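Local coordinates for phenylacetic acid degradation protein PaaI (Thermus thermophilus HB8, PDB 1WLV), which probably hydrolyses acyl-CoA thioesters, as a member of the PaaI group of the hotdog-fold thioesterase superfamily, at the interface of chains A and B. Coordinates in Å, arbitrary orientation; residue numbers count along the deposited sequence, not the author numbering. Chains: chain A/B, phenylacetic acid degradation protein PaaI.

The interface of chains A and B. Residues chain A 40-41, 44, 68, 70; chain B 44, 48, 66.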
loop_
_atom_site.group_PDB
_atom_site.type_symbol
_atom_site.label_atom_id
_atom_site.label_comp_id
_atom_site.label_asym_id
_atom_site.label_seq_id
_atom_site.Cartn_x
_atom_site.Cartn_y
_atom_site.Cartn_z
ATOM N N GLY A 40 10.164 6.459 11.707
ATOM C CA GLY A 40 9.354 6.277 10.513
ATOM C C GLY A 40 8.163 7.214 10.444
ATOM O O GLY A 40 7.726 7.599 9.358
ATOM N N GLY A 41 7.638 7.581 11.610
ATOM C CA GLY A 41 6.498 8.478 11.663
ATOM C C GLY A 41 6.826 9.906 11.264
ATOM O O GLY A 41 5.959 10.638 10.778
ATOM N N TYR A 44 7.106 10.039 7.436
ATOM C CA TYR A 44 5.762 9.871 6.906
ATOM C C TYR A 44 4.981 11.170 7.075
ATOM O O TYR A 44 4.323 11.631 6.141
ATOM C CB TYR A 44 5.036 8.729 7.625
ATOM C CG TYR A 44 3.610 8.550 7.156
ATOM C CD1 TYR A 44 2.577 9.318 7.694
ATOM C CD2 TYR A 44 3.299 7.631 6.156
ATOM C CE1 TYR A 44 1.267 9.174 7.251
ATOM C CE2 TYR A 44 1.994 7.480 5.705
ATOM C CZ TYR A 44 0.983 8.256 6.261
ATOM O OH TYR A 44 -0.319 8.092 5.841
ATOM N N MET A 68 3.976 4.076 2.301
ATOM C CA MET A 68 5.274 4.675 2.547
ATOM C C MET A 68 6.341 3.598 2.384
ATOM O O MET A 68 6.304 2.578 3.066
ATOM C CB MET A 68 5.330 5.241 3.966
ATOM C CG MET A 68 6.665 5.852 4.323
ATOM S SD MET A 68 6.909 7.455 3.552
ATOM C CE MET A 68 8.114 8.117 4.643
ATOM N N TYR A 70 10.317 2.990 2.642
ATOM C CA TYR A 70 11.552 3.537 3.217
ATOM C C TYR A 70 12.790 2.964 2.535
ATOM O O TYR A 70 12.941 1.748 2.453
ATOM C CB TYR A 70 11.610 3.202 4.709
ATOM C CG TYR A 70 10.467 3.767 5.519
ATOM C CD1 TYR A 70 10.503 5.082 5.984
ATOM C CD2 TYR A 70 9.349 2.989 5.818
ATOM C CE1 TYR A 70 9.453 5.610 6.733
ATOM C CE2 TYR A 70 8.287 3.510 6.568
ATOM C CZ TYR A 70 8.350 4.821 7.021
ATOM O OH TYR A 70 7.320 5.341 7.776
ATOM N N TYR B 44 -0.540 7.901 12.092
ATOM C CA TYR B 44 0.433 6.968 11.531
ATOM C C TYR B 44 1.604 6.771 12.493
ATOM O O TYR B 44 2.062 5.647 12.700
ATOM C CB TYR B 44 0.951 7.469 10.180
ATOM C CG TYR B 44 2.018 6.581 9.568
ATOM C CD1 TYR B 44 3.358 6.702 9.946
ATOM C CD2 TYR B 44 1.688 5.625 8.607
ATOM C CE1 TYR B 44 4.346 5.894 9.376
ATOM C CE2 TYR B 44 2.671 4.809 8.029
ATOM C CZ TYR B 44 3.994 4.953 8.417
ATOM O OH TYR B 44 4.972 4.173 7.834
ATOM N N ASP B 48 2.736 3.311 13.774
ATOM C CA ASP B 48 4.113 2.954 13.446
ATOM C C ASP B 48 4.929 2.638 14.696
ATOM O O ASP B 48 5.827 1.792 14.667
ATOM C CB ASP B 48 4.782 4.097 12.674
ATOM C CG ASP B 48 6.158 3.724 12.158
ATOM O OD1 ASP B 48 6.239 2.837 11.287
ATOM O OD2 ASP B 48 7.155 4.312 12.624
ATOM N N CYS B 66 4.898 0.397 4.487
ATOM C CA CYS B 66 3.760 0.499 5.387
ATOM C C CYS B 66 2.588 1.133 4.663
ATOM O O CYS B 66 2.771 1.978 3.783
ATOM C CB CYS B 66 4.115 1.347 6.603
ATOM S SG CYS B 66 5.521 0.717 7.512
HETATM O O HOH W 1 9.803 3.793 13.059
#
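A:Tyr44 and B:Tyr44, twins across the two-fold axis, lay their rings face to face, planes 2° apart and centroids separated by 3.6 Å. CG of each ring lies over the centre of the other, so each phenol covers its partner's root as well as its flat face. In both residues CG stands anti to the backbone N (chi1 177°), which sends the ring away from its helix toward the other chain. The rim of the B:Tyr44 ring also meets A:Gly41, whose CA lies in the ring plane at the edge, 4.0 Å from CD1.

Beyond the stack, the phenol hydroxyl of B:Tyr44 is hydrogen-bonded to that of A:Tyr70, with 2.6 Å between the two OH atoms, the side chains approaching from opposite directions. A:Tyr70 OH in turn donates to the carbonyl O of A:Gly40 (2.8 Å), coming in above the carbonyl plane. With its own proton spent there, A:Tyr70 OH would be expected to accept from B:Tyr44. A phenylalanine in place of B:Tyr44 could keep the stack but would probably leave A:Tyr70 OH without its partner from the other chain.

CG of A:Met68 lies over one face of the A:Tyr70 ring, while SG of B:Cys66 comes to 4.0 Å from its CE2. Backbone hydrogen bonds join the strands: A:Met68 N to B:Cys66 O (2.8 Å) and B:Cys66 N to A:Met68 O (3.0 Å), an antiparallel bridge.

At the helix start, water 1 links A:Gly40 N to the carboxylate OD2 of B:Asp48, 2.7 Å from the water.

The patch thus joins strands 61-70 edge to edge and brings helix 40-55 of chain A against helix 40-56 of chain B, as in paired hotdog folds. A:Tyr70, a CoA-binding residue, ties this seam to the ligand site.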